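Local coordinates for protein Pa14_01140 (Pseudomonas aeruginosa, PDB 6OX6) that acts as the immunity protein of the type VI secretion effector Tas1, a (p)ppApp-synthesizing toxin, and plays a role in preventing its early activation, at residues Y15-R26 with T66-G77. Numbering follows the deposited sequence.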
ATOM      1  N   TYR B  15      19.257   0.621  -6.016  1.00 24.30           N
ATOM      2  CA  TYR B  15      18.339   1.425  -6.813  1.00 24.62           C
ATOM      3  C   TYR B  15      17.058   0.621  -7.028  1.00 29.90           C
ATOM      4  O   TYR B  15      17.113  -0.564  -7.382  1.00 24.19           O
ATOM      5  CB  TYR B  15      18.980   1.830  -8.148  1.00 27.42           C
ATOM      6  CG  TYR B  15      20.272   2.625  -7.961  1.00 31.80           C
ATOM      7  CD1 TYR B  15      21.497   1.975  -7.771  1.00 32.26           C
ATOM      8  CD2 TYR B  15      20.260   4.020  -7.938  1.00 34.07           C
ATOM      9  CE1 TYR B  15      22.691   2.698  -7.594  1.00 35.39           C
ATOM     10  CE2 TYR B  15      21.454   4.763  -7.778  1.00 35.29           C
ATOM     11  CZ  TYR B  15      22.656   4.092  -7.605  1.00 40.05           C
ATOM     12  OH  TYR B  15      23.817   4.835  -7.435  1.00 48.07           O
ATOM     13  N   ILE B  16      15.917   1.287  -6.845  1.00 24.43           N
ATOM     14  CA  ILE B  16      14.617   0.658  -6.673  1.00 27.16           C
ATOM     15  C   ILE B  16      13.616   1.310  -7.609  1.00 27.77           C
ATOM     16  O   ILE B  16      13.555   2.542  -7.680  1.00 28.02           O
ATOM     17  CB  ILE B  16      14.145   0.819  -5.222  1.00 24.70           C
ATOM     18  CG1 ILE B  16      15.076   0.051  -4.295  1.00 25.27           C
ATOM     19  CG2 ILE B  16      12.724   0.410  -5.088  1.00 23.71           C
ATOM     20  CD1 ILE B  16      14.889   0.433  -2.849  1.00 29.71           C
ATOM     21  N   ASP B  17      12.832   0.490  -8.319  1.00 22.54           N
ATOM     22  CA  ASP B  17      11.699   0.952  -9.108  1.00 25.95           C
ATOM     23  C   ASP B  17      10.413   0.393  -8.503  1.00 22.56           C
ATOM     24  O   ASP B  17      10.308  -0.812  -8.275  1.00 21.97           O
ATOM     25  CB  ASP B  17      11.835   0.503 -10.564  1.00 31.73           C
ATOM     26  CG  ASP B  17      10.617   0.868 -11.412  1.00 38.56           C
ATOM     27  OD1 ASP B  17       9.919   1.853 -11.076  1.00 34.28           O
ATOM     28  OD2 ASP B  17      10.348   0.150 -12.413  1.00 44.85           O
ATOM     29  N   TYR B  18       9.439   1.246  -8.263  1.00 21.15           N
ATOM     30  CA  TYR B  18       8.143   0.822  -7.726  1.00 24.17           C
ATOM     31  C   TYR B  18       7.100   1.327  -8.712  1.00 24.86           C
ATOM     32  O   TYR B  18       6.655   2.477  -8.604  1.00 26.35           O
ATOM     33  CB  TYR B  18       7.934   1.393  -6.319  1.00 19.51           C
ATOM     34  CG  TYR B  18       6.615   1.038  -5.625  1.00 19.38           C
ATOM     35  CD1 TYR B  18       5.932  -0.157  -5.904  1.00 19.83           C
ATOM     36  CD2 TYR B  18       6.061   1.903  -4.672  1.00 19.38           C
ATOM     37  CE1 TYR B  18       4.726  -0.480  -5.254  1.00 20.08           C
ATOM     38  CE2 TYR B  18       4.859   1.582  -4.029  1.00 24.48           C
ATOM     39  CZ  TYR B  18       4.220   0.380  -4.318  1.00 21.29           C
ATOM     40  OH  TYR B  18       3.036   0.087  -3.688  1.00 24.17           O
ATOM     41  N   ASP B  19       6.714   0.487  -9.680  1.00 27.51           N
ATOM     42  CA  ASP B  19       5.878   1.013 -10.755  0.50 32.53           C
ATOM     43  C   ASP B  19       4.465   1.337 -10.286  1.00 34.49           C
ATOM     44  O   ASP B  19       3.855   2.270 -10.829  1.00 34.19           O
ATOM     45  CB  ASP B  19       5.830   0.069 -11.959  0.50 36.29           C
ATOM     46  CG  ASP B  19       5.609   0.831 -13.278  0.50 41.61           C
ATOM     47  OD1 ASP B  19       4.492   1.349 -13.485  0.50 42.52           O
ATOM     48  OD2 ASP B  19       6.547   0.944 -14.097  0.50 45.03           O
ATOM     49  N   PHE B  20       3.945   0.649  -9.259  1.00 30.44           N
ATOM     50  CA  PHE B  20       2.586   0.952  -8.809  1.00 26.64           C
ATOM     51  C   PHE B  20       2.395   2.440  -8.516  1.00 26.97           C
ATOM     52  O   PHE B  20       1.362   3.008  -8.869  1.00 28.51           O
ATOM     53  CB  PHE B  20       2.214   0.110  -7.586  1.00 22.64           C
ATOM     54  CG  PHE B  20       0.764   0.256  -7.180  1.00 28.03           C
ATOM     55  CD1 PHE B  20      -0.260  -0.129  -8.041  1.00 28.56           C
ATOM     56  CD2 PHE B  20       0.427   0.824  -5.952  1.00 27.91           C
ATOM     57  CE1 PHE B  20      -1.602   0.018  -7.668  1.00 35.44           C
ATOM     58  CE2 PHE B  20      -0.914   0.975  -5.564  1.00 31.24           C
ATOM     59  CZ  PHE B  20      -1.933   0.575  -6.432  1.00 35.18           C
ATOM     60  N   GLU B  21       3.389   3.102  -7.911  1.00 23.51           N
ATOM     61  CA  GLU B  21       3.285   4.534  -7.635  1.00 24.43           C
ATOM     62  C   GLU B  21       4.265   5.362  -8.459  1.00 26.97           C
ATOM     63  O   GLU B  21       4.593   6.485  -8.076  1.00 26.36           O
ATOM     64  CB  GLU B  21       3.481   4.835  -6.142  1.00 27.67           C
ATOM     65  CG  GLU B  21       2.441   4.188  -5.195  1.00 28.56           C
ATOM     66  CD  GLU B  21       1.898   5.134  -4.133  1.00 32.88           C
ATOM     67  OE1 GLU B  21       1.950   6.379  -4.303  1.00 33.82           O
ATOM     68  OE2 GLU B  21       1.449   4.625  -3.089  1.00 30.42           O
ATOM     69  N   ASP B  22       4.741   4.852  -9.586  1.00 25.31           N
ATOM     70  CA  ASP B  22       5.571   5.673 -10.495  1.00 30.66           C
ATOM     71  C   ASP B  22       6.727   6.371  -9.760  1.00 25.29           C
ATOM     72  O   ASP B  22       6.978   7.562  -9.934  1.00 24.25           O
ATOM     73  CB  ASP B  22       4.703   6.710 -11.211  1.00 34.09           C
ATOM     74  CG  ASP B  22       3.810   6.094 -12.280  1.00 40.27           C
ATOM     75  OD1 ASP B  22       3.908   4.876 -12.512  1.00 40.22           O
ATOM     76  OD2 ASP B  22       3.017   6.840 -12.892  1.00 46.35           O
ATOM     77  N   VAL B  23       7.430   5.629  -8.910  1.00 22.88           N
ATOM     78  CA  VAL B  23       8.462   6.224  -8.072  1.00 23.25           C
ATOM     79  C   VAL B  23       9.698   5.328  -8.083  1.00 22.68           C
ATOM     80  O   VAL B  23       9.599   4.099  -8.230  1.00 19.93           O
ATOM     81  CB  VAL B  23       7.938   6.487  -6.633  1.00 24.38           C
ATOM     82  CG1 VAL B  23       7.470   5.178  -5.897  1.00 21.05           C
ATOM     83  CG2 VAL B  23       8.948   7.260  -5.832  1.00 24.48           C
ATOM     84  N   THR B  24      10.875   5.967  -7.982  1.00 21.92           N
ATOM     85  CA  THR B  24      12.159   5.299  -7.810  1.00 18.16           C
ATOM     86  C   THR B  24      12.917   5.887  -6.617  1.00 23.75           C
ATOM     87  O   THR B  24      12.705   7.033  -6.203  1.00 24.14           O
ATOM     88  CB  THR B  24      13.034   5.396  -9.082  1.00 21.72           C
ATOM     89  OG1 THR B  24      13.535   6.742  -9.243  1.00 20.80           O
ATOM     90  CG2 THR B  24      12.208   5.014 -10.309  1.00 19.19           C
ATOM     91  N   TYR B  25      13.829   5.087  -6.071  1.00 19.88           N
ATOM     92  CA  TYR B  25      14.638   5.478  -4.926  1.00 23.25           C
ATOM     93  C   TYR B  25      16.088   5.120  -5.188  1.00 26.10           C
ATOM     94  O   TYR B  25      16.394   4.163  -5.925  1.00 23.93           O
ATOM     95  CB  TYR B  25      14.182   4.793  -3.612  1.00 24.00           C
ATOM     96  CG  TYR B  25      12.802   5.234  -3.160  1.00 23.27           C
ATOM     97  CD1 TYR B  25      11.680   4.509  -3.511  1.00 16.62           C
ATOM     98  CD2 TYR B  25      12.626   6.397  -2.428  1.00 22.75           C
ATOM     99  CE1 TYR B  25      10.431   4.909  -3.120  1.00 20.72           C
ATOM    100  CE2 TYR B  25      11.387   6.800  -2.026  1.00 21.47           C
ATOM    101  CZ  TYR B  25      10.295   6.059  -2.372  1.00 23.36           C
ATOM    102  OH  TYR B  25       9.048   6.454  -1.976  1.00 22.40           O
ATOM    103  N   ARG B  26      16.970   5.917  -4.585  1.00 26.85           N
ATOM    104  CA  ARG B  26      18.399   5.667  -4.585  1.00 26.38           C
ATOM    105  C   ARG B  26      18.870   5.585  -3.140  1.00 28.22           C
ATOM    106  O   ARG B  26      18.618   6.501  -2.341  1.00 26.36           O
ATOM    107  CB  ARG B  26      19.139   6.763  -5.350  1.00 26.57           C
ATOM    108  CG  ARG B  26      20.659   6.713  -5.207  1.00 29.29           C
ATOM    109  CD  ARG B  26      21.313   7.876  -6.003  1.00 30.28           C
ATOM    110  NE  ARG B  26      21.029   9.199  -5.465  1.00 31.46           N
ATOM    111  CZ  ARG B  26      21.827   9.837  -4.602  1.00 37.84           C
ATOM    112  NH1 ARG B  26      22.949   9.264  -4.164  1.00 36.47           N
ATOM    113  NH2 ARG B  26      21.505  11.051  -4.167  1.00 36.14           N
ATOM    114  N   THR B  66      19.189  -0.868 -11.872  1.00 28.55           N
ATOM    115  CA  THR B  66      20.591  -0.482 -11.883  1.00 32.15           C
ATOM    116  C   THR B  66      20.740   1.032 -11.744  1.00 31.21           C
ATOM    117  O   THR B  66      19.791   1.804 -11.939  1.00 33.70           O
ATOM    118  CB  THR B  66      21.274  -0.946 -13.172  1.00 33.59           C
ATOM    119  OG1 THR B  66      20.809  -0.142 -14.259  1.00 35.40           O
ATOM    120  CG2 THR B  66      20.962  -2.389 -13.461  1.00 30.78           C
ATOM    121  N   ARG B  67      21.975   1.441 -11.473  1.00 35.89           N
ATOM    122  CA  ARG B  67      22.314   2.847 -11.344  1.00 36.35           C
ATOM    123  C   ARG B  67      22.027   3.566 -12.656  1.00 40.06           C
ATOM    124  O   ARG B  67      21.513   4.685 -12.651  1.00 39.04           O
ATOM    125  CB  ARG B  67      23.786   3.012 -10.962  1.00 39.44           C
ATOM    126  CG  ARG B  67      24.243   4.458 -10.861  1.00 43.96           C
ATOM    127  CD  ARG B  67      25.660   4.554 -10.319  1.00 56.53           C
ATOM    128  NE  ARG B  67      26.488   5.460 -11.109  1.00 67.56           N
ATOM    129  CZ  ARG B  67      26.871   5.222 -12.359  1.00 74.76           C
ATOM    130  NH1 ARG B  67      26.503   4.103 -12.967  1.00 74.31           N
ATOM    131  NH2 ARG B  67      27.626   6.103 -13.003  1.00 78.61           N
ATOM    132  N   GLU B  68      22.353   2.933 -13.783  1.00 36.95           N
ATOM    133  CA  GLU B  68      22.086   3.573 -15.069  1.00 43.25           C
ATOM    134  C   GLU B  68      20.583   3.734 -15.301  1.00 36.74           C
ATOM    135  O   GLU B  68      20.128   4.802 -15.719  1.00 36.99           O
ATOM    136  CB  GLU B  68      22.740   2.801 -16.224  1.00 53.37           C
ATOM    137  CG  GLU B  68      22.228   3.216 -17.613  1.00 63.80           C
ATOM    138  CD  GLU B  68      20.970   2.432 -18.031  1.00 73.25           C
ATOM    139  OE1 GLU B  68      20.854   1.247 -17.640  1.00 78.85           O
ATOM    140  OE2 GLU B  68      20.083   3.003 -18.719  1.00 72.75           O
ATOM    141  N   GLU B  69      19.792   2.689 -15.030  1.00 35.47           N
ATOM    142  CA  GLU B  69      18.345   2.812 -15.190  1.00 34.19           C
ATOM    143  C   GLU B  69      17.790   3.939 -14.328  1.00 32.33           C
ATOM    144  O   GLU B  69      16.961   4.737 -14.781  1.00 32.39           O
ATOM    145  CB  GLU B  69      17.645   1.506 -14.824  1.00 34.73           C
ATOM    146  CG  GLU B  69      17.949   0.352 -15.727  1.00 46.24           C
ATOM    147  CD  GLU B  69      17.237  -0.899 -15.265  1.00 53.13           C
ATOM    148  OE1 GLU B  69      16.034  -1.085 -15.583  1.00 58.55           O
ATOM    149  OE2 GLU B  69      17.871  -1.661 -14.510  1.00 52.39           O
ATOM    150  N   TYR B  70      18.200   3.982 -13.061  1.00 31.35           N
ATOM    151  CA  TYR B  70      17.756   5.054 -12.178  1.00 32.28           C
ATOM    152  C   TYR B  70      18.144   6.414 -12.733  1.00 34.83           C
ATOM    153  O   TYR B  70      17.315   7.329 -12.803  1.00 31.88           O
ATOM    154  CB  TYR B  70      18.343   4.869 -10.785  1.00 33.17           C
ATOM    155  CG  TYR B  70      17.970   5.986  -9.837  1.00 34.07           C
ATOM    156  CD1 TYR B  70      16.813   5.920  -9.102  1.00 30.12           C
ATOM    157  CD2 TYR B  70      18.771   7.128  -9.710  1.00 35.12           C
ATOM    158  CE1 TYR B  70      16.459   6.917  -8.236  1.00 30.03           C
ATOM    159  CE2 TYR B  70      18.415   8.149  -8.849  1.00 34.40           C
ATOM    160  CZ  TYR B  70      17.257   8.030  -8.122  1.00 30.03           C
ATOM    161  OH  TYR B  70      16.879   9.009  -7.260  1.00 30.89           O
ATOM    162  N   GLU B  71      19.405   6.565 -13.148  1.00 32.61           N
ATOM    163  CA  GLU B  71      19.856   7.879 -13.589  1.00 43.69           C
ATOM    164  C   GLU B  71      19.219   8.277 -14.906  1.00 43.17           C
ATOM    165  O   GLU B  71      18.981   9.467 -15.142  1.00 39.65           O
ATOM    166  CB  GLU B  71      21.374   7.900 -13.696  1.00 46.25           C
ATOM    167  CG  GLU B  71      22.033   7.824 -12.342  1.00 50.81           C
ATOM    168  CD  GLU B  71      23.545   7.832 -12.440  1.00 57.12           C
ATOM    169  OE1 GLU B  71      24.057   7.981 -13.572  1.00 59.40           O
ATOM    170  OE2 GLU B  71      24.214   7.701 -11.386  1.00 61.30           O
ATOM    171  N   THR B  72      18.926   7.306 -15.769  1.00 41.57           N
ATOM    172  CA  THR B  72      18.217   7.636 -16.997  1.00 45.75           C
ATOM    173  C   THR B  72      16.803   8.109 -16.695  1.00 40.53           C
ATOM    174  O   THR B  72      16.328   9.097 -17.273  1.00 40.55           O
ATOM    175  CB  THR B  72      18.187   6.429 -17.928  1.00 50.10           C
ATOM    176  OG1 THR B  72      19.531   6.039 -18.237  1.00 56.28           O
ATOM    177  CG2 THR B  72      17.483   6.797 -19.197  1.00 52.40           C
ATOM    178  N   GLY B  73      16.119   7.425 -15.785  1.00 35.73           N
ATOM    179  CA  GLY B  73      14.787   7.820 -15.391  1.00 36.25           C
ATOM    180  C   GLY B  73      13.703   7.204 -16.257  1.00 38.54           C
ATOM    181  O   GLY B  73      13.947   6.615 -17.312  1.00 37.98           O
ATOM    182  N   PHE B  74      12.470   7.352 -15.784  1.00 37.68           N
ATOM    183  CA  PHE B  74      11.318   6.723 -16.366  1.00 41.73           C
ATOM    184  C   PHE B  74      10.372   7.801 -16.859  1.00 46.31           C
ATOM    185  O   PHE B  74      10.170   8.800 -16.154  1.00 49.99           O
ATOM    186  CB  PHE B  74      10.611   5.813 -15.337  1.00 43.75           C
ATOM    187  CG  PHE B  74      11.465   4.667 -14.869  1.00 44.31           C
ATOM    188  CD1 PHE B  74      12.583   4.890 -14.080  1.00 47.05           C
ATOM    189  CD2 PHE B  74      11.171   3.376 -15.247  1.00 43.22           C
ATOM    190  CE1 PHE B  74      13.381   3.836 -13.674  1.00 48.84           C
ATOM    191  CE2 PHE B  74      11.955   2.316 -14.836  1.00 44.89           C
ATOM    192  CZ  PHE B  74      13.063   2.542 -14.051  1.00 47.57           C
ATOM    193  N   PRO B  75       9.800   7.656 -18.053  1.00 49.05           N
ATOM    194  CA  PRO B  75       8.859   8.668 -18.547  1.00 52.02           C
ATOM    195  C   PRO B  75       7.685   8.803 -17.596  1.00 55.55           C
ATOM    196  O   PRO B  75       7.234   7.820 -17.004  1.00 51.94           O
ATOM    197  CB  PRO B  75       8.411   8.103 -19.899  1.00 50.77           C
ATOM    198  CG  PRO B  75       8.584   6.612 -19.749  1.00 49.43           C
ATOM    199  CD  PRO B  75       9.801   6.438 -18.889  1.00 49.37           C
ATOM    200  N   LYS B  76       7.175  10.025 -17.471  1.00 62.97           N
ATOM    201  CA  LYS B  76       6.032  10.292 -16.610  1.00 68.54           C
ATOM    202  C   LYS B  76       4.854   9.436 -17.057  1.00 70.49           C
ATOM    203  O   LYS B  76       4.545   9.359 -18.246  1.00 72.03           O
ATOM    204  CB  LYS B  76       5.658  11.774 -16.656  1.00 74.57           C
ATOM    205  CG  LYS B  76       4.527  12.158 -15.715  1.00 80.14           C
ATOM    206  CD  LYS B  76       4.001  13.549 -16.023  1.00 88.07           C
ATOM    207  CE  LYS B  76       3.915  13.788 -17.522  1.00 94.22           C
ATOM    208  NZ  LYS B  76       2.854  14.776 -17.866  1.00 98.13           N
ATOM    209  N   GLY B  77       4.198   8.795 -16.097  1.00 74.05           N
ATOM    210  CA  GLY B  77       3.067   7.934 -16.384  1.00 80.24           C
ATOM    211  C   GLY B  77       1.760   8.702 -16.519  1.00 85.71           C
ATOM    212  O   GLY B  77       0.785   8.218 -17.107  1.00 88.83           O
TER
HETATM  213  O   HOH W   1       3.780   9.543 -13.475  1.00 60.51           O
HETATM  214  O   HOH W   2      14.551   7.223 -11.718  1.00 26.62           O
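Y70 of the C-terminal helix 67-72, its CG anti to the backbone N (chi1 177°), inserts its ring between Y15, T24 and R26, on one face of a β-hairpin whose strands 15-18 and 23-26 belong to a four-stranded antiparallel sheet. R26 CB lies over one face of the ring in a CH-π contact, 3.9 Å from the centroid, and T24 OG1, hydrogen-bonded to R37 O of strand 33-38, comes obliquely to within 3.1 Å of Y70 CE1. Y15 crosses Y70 at about a right angle, ring planes inclined by 49°, and Y15 CD2 touches Y70 CB at 3.5 Å. The Y15 ring packs against the first turn of the helix: R67 CA sits over its centre, 3.7 Å from the centroid, and the arginine side chain runs alongside, R67 CD lying 3.4 Å from Y15 OH before the chain bends away at chi3. Past the helix, F74 continues the cover, T24 CG2 approaching its ring obliquely, 3.8 Å from F74 CE1, while D17 carries its carboxylate over one face.

E43 is hydrogen-bonded to Y70 OH and salt-bridged to R26; the Y39 hydroxyl is hydrogen-bonded to D17 OD1, and the Y39 ring stacks on F74. T66 and E69 form a capping box, D22 and V23 a G1 β-bulge opposite Y18. Two waters join the segments: one links D22 OD2 to G77 N, the other donates to T24 OG1, at 2.7 Å, and to Y70 O, at 3.0 Å.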